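Local coordinates for ActII protein (Streptomyces coelicolor, PDB 3B6C), which probably binds DNA as a repressor of the TetR family, and is captured here with the ligand (S)-DNPA, at the interface of chains A and B. Coordinates in Å, arbitrary orientation; residue numbers count along the deposited sequence, not the author numbering. Chains: chain A/B, ActII protein.

Contact 1: the interface of chains A and B. Residues chain A 141, 200, 203-204, 207-208; chain B 130, 133, 137, 208, 212.
B:Tyr133 lies against A:Arg200, A:Leu203 and A:Gly204, a worked example of how a neighbouring helix can fix an aromatic ring on both rims. Helices 128-151 and 197-214 (197-216 in chain B) pack here against their counterparts, part of the helical dimer interface typical of TetR-family regulators. B:Tyr133 CB touches A:Leu203 CD1 at 4.0 Å, the two side chains running alongside in opposite senses. With CG anti to the backbone N (chi1 -172°), the ring reaches across to chain A. On one rim B:Tyr133 CE2 comes to 3.3 Å from A:Gly204 CA, an approach that the absence of a side chain there probably allows, while CD2 rests on A:Leu203 CB. The other rim points at A:Arg200, whose bent chain sets the guanidinium nearly perpendicular to the ring (86°), with B:Tyr133 CE1 over its centre, 3.8 Å from A:Arg200 CZ. Above one ring face sits the carbonyl oxygen A:Arg200 O, 3.5 Å from B:Tyr133 CZ. The hydroxyl lies in plane at the edge of the A:Phe141 ring, although the modelled separation is too short to trust. An alanine in place of B:Tyr133 would probably open a gap beside A:Gly204 and leave the A:Arg200 guanidinium without its ring partner. Alongside, A:Ile207 CD1 enters a cluster of leucine methyls, 3.6 Å from B:Leu212 CD2, with B:Leu130 and B:Leu137 also in contact. The other branch, A:Ile207 CG2, stops 3.5 Å from the backbone carbonyl B:Ile208 O.

Contact 2: the interface of chains A and B. Residues chain A 104, 106, 111; chain B 166, 170, 173-174.
No polar bond spans the places where A:Val104, A:Leu106 and A:Met111 meet B:Phe166, B:Leu170 and B:Tyr173, and the patch illustrates contact by apolar groups alone. Chain A offers the loop that carries A:Val104 and A:Leu106, followed by helix 108-122, and chain B offers a line of residues from helix 166-175. At one end A:Val104 CG1 meets the tip of the phenylalanine, 3.4 Å from B:Phe166 CZ, the two groups passing with opposite headings. The CG of B:Phe166 is anti to its backbone N (chi1 -174°), which carries the ring out toward the loop. A:Leu106 buries 66 Å² in the middle. It points tip to tip at B:Leu170, but the methyl pair is modelled too close for its spacing to mean anything. The other branch, A:Leu106 CD2, lies 4.1 Å from B:Leu174 CD2. At the far end the terminal methyl A:Met111 CE loosely touches B:Tyr173 CE1 at 4.0 Å, the side chains meeting at about a right angle; the near-eclipsed end of the methionine makes the placement of this methyl uncertain. By pairing a loop of one subunit with a short helix of the other, this greasy seam probably helps hold the two chains together.

Contact 3: the interface of chains A and B. Residues chain A 133, 136-137; chain B 141, 145, 195, 200, 204.
A:Tyr133 and B:Arg200 hide the most surface here, 71 and 40 Å², and together they show how a hydrophobic contact can be given polar ends. A:Tyr133 CE1 points over the centre of the B:Arg200 guanidinium face, with the planes 90° apart. On the opposite rim A:Tyr133 CE2 lies 3.4 Å from B:Gly204 CA. The phenol oxygen A:Tyr133 OH donates a hydrogen bond of 3.0 Å to B:Glu145 OE2. The two side chains come tip to tip, and the hydroxyl approaches from above the carboxylate, 66° out of its plane. B:Glu145 OE2 also forms a salt bridge within chain B, 2.9 Å from B:Arg200 NH1, and B:Arg200 NE and NH1 make weak hydrogen bonds to B:Glu145 OE1. B:Glu145 thus both accepts the tyrosine bond and helps position the guanidinium. Across the interface B:Arg200 NH2 gives a fairly straight hydrogen bond and salt bridge (3.0 Å, 162° at H) to A:Asp136 OD2. That oxygen lies near the guanidinium plane but is itself met from above its own. Two acids, with A:Asp136 OD1 and B:Glu145 OE2 5.6 Å apart, flank one arginine, whose charge would be expected to ease their repulsion. On the apolar flank A:Leu137 CD1 touches B:Phe141 CD1 at 4.1 Å. The site ties helix 128-151 of chain A to two helices of chain B, and probably steadies the dimer that TetR-family repressors form.

Contact 1: the interface of chains A and B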
loop_
_atom_site.group_PDB
_atom_site.type_symbol
_atom_site.label_atom_id
_atom_site.label_comp_id
_atom_site.label_asym_id
_atom_site.label_seq_id
_atom_site.Cartn_x
_atom_site.Cartn_y
_atom_site.Cartn_z
ATOM N N PHE A 141 -1.401 5.939 1.870
ATOM C CA PHE A 141 -1.980 5.422 3.107
ATOM C C PHE A 141 -3.481 5.202 2.931
ATOM O O PHE A 141 -4.013 4.172 3.316
ATOM C CB PHE A 141 -1.702 6.429 4.231
ATOM C CG PHE A 141 -2.606 6.293 5.417
ATOM C CD1 PHE A 141 -2.435 5.253 6.327
ATOM C CD2 PHE A 141 -3.665 7.185 5.597
ATOM C CE1 PHE A 141 -3.312 5.087 7.407
ATOM C CE2 PHE A 141 -4.546 7.033 6.669
ATOM C CZ PHE A 141 -4.367 5.976 7.579
ATOM N N ARG A 200 -8.882 2.354 12.606
ATOM C CA ARG A 200 -7.562 2.232 11.988
ATOM C C ARG A 200 -7.258 3.516 11.205
ATOM O O ARG A 200 -6.215 4.159 11.385
ATOM C CB ARG A 200 -7.531 1.055 10.988
ATOM C CG ARG A 200 -7.384 -0.352 11.554
ATOM C CD ARG A 200 -7.609 -1.419 10.462
ATOM N NE ARG A 200 -6.598 -1.427 9.396
ATOM C CZ ARG A 200 -5.384 -1.975 9.503
ATOM N NH1 ARG A 200 -5.006 -2.574 10.636
ATOM N NH2 ARG A 200 -4.536 -1.916 8.477
ATOM N N LEU A 203 -6.553 6.684 13.354
ATOM C CA LEU A 203 -5.259 6.541 14.036
ATOM C C LEU A 203 -4.162 6.850 13.022
ATOM O O LEU A 203 -3.298 7.688 13.261
ATOM C CB LEU A 203 -5.079 5.116 14.543
ATOM C CG LEU A 203 -5.806 4.753 15.824
ATOM C CD1 LEU A 203 -5.642 3.247 16.111
ATOM C CD2 LEU A 203 -5.221 5.577 16.956
ATOM N N GLY A 204 -4.231 6.168 11.881
ATOM C CA GLY A 204 -3.257 6.355 10.827
ATOM C C GLY A 204 -3.176 7.790 10.369
ATOM O O GLY A 204 -2.095 8.285 10.058
ATOM N N ILE A 207 -1.455 9.983 13.103
ATOM C CA ILE A 207 -0.026 9.719 13.192
ATOM C C ILE A 207 0.682 10.497 12.088
ATOM O O ILE A 207 1.568 11.304 12.351
ATOM C CB ILE A 207 0.292 8.232 13.007
ATOM C CG1 ILE A 207 -0.260 7.421 14.181
ATOM C CG2 ILE A 207 1.790 8.042 12.884
ATOM C CD1 ILE A 207 -0.184 5.913 13.972
ATOM N N ILE A 208 0.278 10.264 10.847
ATOM C CA ILE A 208 0.902 10.933 9.717
ATOM C C ILE A 208 0.813 12.468 9.741
ATOM O O ILE A 208 1.785 13.148 9.416
ATOM C CB ILE A 208 0.330 10.395 8.393
ATOM C CG1 ILE A 208 0.587 8.887 8.308
ATOM C CG2 ILE A 208 0.978 11.115 7.220
ATOM C CD1 ILE A 208 -0.002 8.214 7.095
ATOM N N LEU B 130 -2.425 2.052 19.643
ATOM C CA LEU B 130 -1.333 2.769 18.994
ATOM C C LEU B 130 -0.182 1.829 18.653
ATOM O O LEU B 130 0.406 1.918 17.575
ATOM C CB LEU B 130 -0.836 3.907 19.887
ATOM C CG LEU B 130 -0.564 5.244 19.194
ATOM C CD1 LEU B 130 0.556 5.996 19.895
ATOM C CD2 LEU B 130 -0.234 5.030 17.724
ATOM N N TYR B 133 -1.564 -0.842 15.981
ATOM C CA TYR B 133 -1.674 -0.205 14.675
ATOM C C TYR B 133 -0.348 0.319 14.116
ATOM O O TYR B 133 -0.058 0.160 12.923
ATOM C CB TYR B 133 -2.705 0.935 14.719
ATOM C CG TYR B 133 -2.987 1.475 13.344
ATOM C CD1 TYR B 133 -3.561 0.661 12.368
ATOM C CD2 TYR B 133 -2.579 2.760 12.975
ATOM C CE1 TYR B 133 -3.715 1.104 11.056
ATOM C CE2 TYR B 133 -2.721 3.210 11.662
ATOM C CZ TYR B 133 -3.287 2.379 10.709
ATOM O OH TYR B 133 -3.406 2.792 9.401
ATOM N N LEU B 137 1.111 0.031 10.574
ATOM C CA LEU B 137 1.472 1.170 9.745
ATOM C C LEU B 137 2.895 1.089 9.217
ATOM O O LEU B 137 3.124 1.259 8.013
ATOM C CB LEU B 137 1.305 2.481 10.528
ATOM C CG LEU B 137 0.640 3.652 9.774
ATOM C CD1 LEU B 137 1.126 4.985 10.342
ATOM C CD2 LEU B 137 0.938 3.559 8.278
ATOM N N ILE B 208 6.280 8.957 10.237
ATOM C CA ILE B 208 5.501 8.022 11.026
ATOM C C ILE B 208 6.000 7.955 12.469
ATOM O O ILE B 208 5.218 8.027 13.414
ATOM C CB ILE B 208 5.528 6.628 10.380
ATOM C CG1 ILE B 208 4.803 6.697 9.036
ATOM C CG2 ILE B 208 4.873 5.596 11.300
ATOM C CD1 ILE B 208 4.952 5.462 8.181
ATOM N N LEU B 212 3.892 8.701 15.928
ATOM C CA LEU B 212 3.670 7.723 16.998
ATOM C C LEU B 212 4.048 8.337 18.351
ATOM O O LEU B 212 3.300 8.212 19.330
ATOM C CB LEU B 212 4.499 6.473 16.745
ATOM C CG LEU B 212 4.125 5.671 15.489
ATOM C CD1 LEU B 212 5.209 4.637 15.182
ATOM C CD2 LEU B 212 2.780 4.986 15.701
#

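Contact 2: the interface of chains A and B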
loop_
_atom_site.group_PDB
_atom_site.type_symbol
_atom_site.label_atom_id
_atom_site.label_comp_id
_atom_site.label_asym_id
_atom_site.label_seq_id
_atom_site.Cartn_x
_atom_site.Cartn_y
_atom_site.Cartn_z
ATOM N N VAL A 104 -1.152 6.513 -12.289
ATOM C CA VAL A 104 -0.841 7.901 -11.973
ATOM C C VAL A 104 -2.070 8.792 -12.132
ATOM O O VAL A 104 -2.483 9.100 -13.250
ATOM C CB VAL A 104 0.293 8.443 -12.864
ATOM C CG1 VAL A 104 1.512 7.538 -12.778
ATOM C CG2 VAL A 104 -0.181 8.576 -14.303
ATOM N N LEU A 106 -2.690 11.636 -12.475
ATOM C CA LEU A 106 -2.569 12.583 -13.579
ATOM C C LEU A 106 -3.774 12.509 -14.512
ATOM O O LEU A 106 -4.126 11.436 -15.003
ATOM C CB LEU A 106 -1.281 12.330 -14.364
ATOM C CG LEU A 106 0.027 12.709 -13.667
ATOM C CD1 LEU A 106 1.172 12.766 -14.667
ATOM C CD2 LEU A 106 -0.118 14.035 -12.937
ATOM N N MET A 111 -4.866 15.748 -11.926
ATOM C CA MET A 111 -3.834 16.760 -11.734
ATOM C C MET A 111 -4.364 17.946 -10.936
ATOM O O MET A 111 -3.664 18.499 -10.088
ATOM C CB MET A 111 -3.292 17.235 -13.084
ATOM C CG MET A 111 -4.312 17.971 -13.938
ATOM S SD MET A 111 -3.618 18.563 -15.494
ATOM C CE MET A 111 -1.870 18.305 -15.206
ATOM N N PHE B 166 10.315 7.414 -17.190
ATOM C CA PHE B 166 8.998 7.800 -16.697
ATOM C C PHE B 166 9.088 9.015 -15.778
ATOM O O PHE B 166 8.555 10.079 -16.087
ATOM C CB PHE B 166 8.337 6.632 -15.962
ATOM C CG PHE B 166 6.919 6.902 -15.547
ATOM C CD1 PHE B 166 5.869 6.652 -16.414
ATOM C CD2 PHE B 166 6.636 7.406 -14.288
ATOM C CE1 PHE B 166 4.563 6.900 -16.035
ATOM C CE2 PHE B 166 5.332 7.656 -13.903
ATOM C CZ PHE B 166 4.295 7.402 -14.778
ATOM N N LEU B 170 7.564 12.247 -16.923
ATOM C CA LEU B 170 6.560 12.782 -16.006
ATOM C C LEU B 170 7.089 14.075 -15.370
ATOM O O LEU B 170 6.390 15.084 -15.332
ATOM C CB LEU B 170 6.242 11.769 -14.905
ATOM C CG LEU B 170 4.883 11.929 -14.205
ATOM C CD1 LEU B 170 5.083 12.156 -12.718
ATOM C CD2 LEU B 170 4.105 13.080 -14.827
ATOM N N TYR B 173 6.784 16.679 -17.842
ATOM C CA TYR B 173 5.373 16.930 -18.103
ATOM C C TYR B 173 4.841 17.974 -17.113
ATOM O O TYR B 173 4.151 18.918 -17.505
ATOM C CB TYR B 173 4.577 15.637 -17.946
ATOM C CG TYR B 173 3.091 15.799 -18.167
ATOM C CD1 TYR B 173 2.256 16.237 -17.143
ATOM C CD2 TYR B 173 2.520 15.520 -19.407
ATOM C CE1 TYR B 173 0.892 16.395 -17.348
ATOM C CE2 TYR B 173 1.158 15.673 -19.620
ATOM C CZ TYR B 173 0.351 16.111 -18.588
ATOM O OH TYR B 173 -0.996 16.265 -18.796
ATOM N N LEU B 174 5.174 17.811 -15.832
ATOM C CA LEU B 174 4.716 18.735 -14.809
ATOM C C LEU B 174 5.363 20.110 -14.913
ATOM O O LEU B 174 4.701 21.127 -14.720
ATOM C CB LEU B 174 4.958 18.132 -13.422
ATOM C CG LEU B 174 4.213 16.812 -13.214
ATOM C CD1 LEU B 174 4.509 16.269 -11.833
ATOM C CD2 LEU B 174 2.721 17.020 -13.387
#

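Contact 3: the interface of chains A and B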
loop_
_atom_site.group_PDB
_atom_site.type_symbol
_atom_site.label_atom_id
_atom_site.label_comp_id
_atom_site.label_asym_id
_atom_site.label_seq_id
_atom_site.Cartn_x
_atom_site.Cartn_y
_atom_site.Cartn_z
ATOM N N TYR A 133 6.259 14.892 -0.592
ATOM C CA TYR A 133 6.219 13.532 -0.097
ATOM C C TYR A 133 5.018 13.282 0.802
ATOM O O TYR A 133 4.393 12.224 0.729
ATOM C CB TYR A 133 7.470 13.187 0.675
ATOM C CG TYR A 133 7.483 11.736 1.049
ATOM C CD1 TYR A 133 7.690 10.758 0.078
ATOM C CD2 TYR A 133 7.254 11.328 2.363
ATOM C CE1 TYR A 133 7.668 9.428 0.397
ATOM C CE2 TYR A 133 7.233 9.996 2.696
ATOM C CZ TYR A 133 7.441 9.050 1.707
ATOM O OH TYR A 133 7.444 7.711 2.013
ATOM N N ASP A 136 2.202 12.298 -1.160
ATOM C CA ASP A 136 2.354 10.935 -1.647
ATOM C C ASP A 136 2.053 9.946 -0.512
ATOM O O ASP A 136 1.266 9.014 -0.692
ATOM C CB ASP A 136 3.781 10.706 -2.156
ATOM C CG ASP A 136 3.958 9.339 -2.782
ATOM O OD1 ASP A 136 3.211 8.407 -2.398
ATOM O OD2 ASP A 136 4.852 9.182 -3.644
ATOM N N LEU A 137 2.683 10.149 0.642
ATOM C CA LEU A 137 2.473 9.278 1.785
ATOM C C LEU A 137 0.996 9.233 2.178
ATOM O O LEU A 137 0.449 8.157 2.441
ATOM C CB LEU A 137 3.283 9.777 2.989
ATOM C CG LEU A 137 3.102 8.997 4.304
ATOM C CD1 LEU A 137 3.433 7.536 4.089
ATOM C CD2 LEU A 137 3.990 9.595 5.391
ATOM N N PHE B 141 4.059 0.720 5.447
ATOM C CA PHE B 141 4.920 1.734 4.884
ATOM C C PHE B 141 6.151 1.138 4.215
ATOM O O PHE B 141 6.463 1.444 3.070
ATOM C CB PHE B 141 5.389 2.681 5.971
ATOM C CG PHE B 141 6.480 3.589 5.526
ATOM C CD1 PHE B 141 6.220 4.595 4.608
ATOM C CD2 PHE B 141 7.783 3.413 5.981
ATOM C CE1 PHE B 141 7.246 5.421 4.134
ATOM C CE2 PHE B 141 8.820 4.228 5.514
ATOM C CZ PHE B 141 8.550 5.232 4.590
ATOM N N GLU B 145 6.941 1.261 0.175
ATOM C CA GLU B 145 8.120 1.942 -0.339
ATOM C C GLU B 145 8.998 0.952 -1.099
ATOM O O GLU B 145 9.598 1.295 -2.107
ATOM C CB GLU B 145 8.950 2.543 0.795
ATOM C CG GLU B 145 8.551 3.941 1.221
ATOM C CD GLU B 145 8.492 4.916 0.053
ATOM O OE1 GLU B 145 9.472 5.001 -0.720
ATOM O OE2 GLU B 145 7.456 5.600 -0.086
ATOM N N LEU B 195 12.296 11.704 -6.442
ATOM C CA LEU B 195 12.905 11.691 -5.116
ATOM C C LEU B 195 13.762 10.446 -4.917
ATOM O O LEU B 195 13.311 9.325 -5.150
ATOM C CB LEU B 195 11.828 11.768 -4.033
ATOM C CG LEU B 195 11.916 12.957 -3.073
ATOM C CD1 LEU B 195 10.885 12.829 -1.963
ATOM C CD2 LEU B 195 13.318 13.081 -2.497
ATOM N N ARG B 200 13.184 9.024 0.264
ATOM C CA ARG B 200 11.771 8.835 0.527
ATOM C C ARG B 200 11.603 7.924 1.739
ATOM O O ARG B 200 10.824 8.222 2.642
ATOM C CB ARG B 200 11.093 8.205 -0.673
ATOM C CG ARG B 200 11.570 8.804 -1.955
ATOM C CD ARG B 200 10.499 8.739 -2.995
ATOM N NE ARG B 200 9.559 7.659 -2.743
ATOM C CZ ARG B 200 8.272 7.740 -3.042
ATOM N NH1 ARG B 200 7.465 6.722 -2.794
ATOM N NH2 ARG B 200 7.790 8.857 -3.576
ATOM N N GLY B 204 9.704 9.206 5.056
ATOM C CA GLY B 204 8.486 8.589 5.553
ATOM C C GLY B 204 8.679 7.980 6.927
ATOM O O GLY B 204 7.771 8.015 7.755
#

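Contacts 1 and 3, whose C-alpha centres lie about 14 Å apart, are largely two-fold twins: helix 128-151 of one chain meets the same helix and helix 197-214 (197-216 in chain B) of the other, with the roles exchanged. Residues 133, 137, 141, 200 and 204 take part in both, although the two copies of residue 200 bend differently. The C-alpha centre of contact 2 is about 17 Å from that of contact 3 and about 28 Å from that of contact 1, and it draws on other elements, a loop with helix 108-122 and helix 166-175. A helical core plus an outlying apolar arm, repeated by symmetry, would couple the subunits at several points.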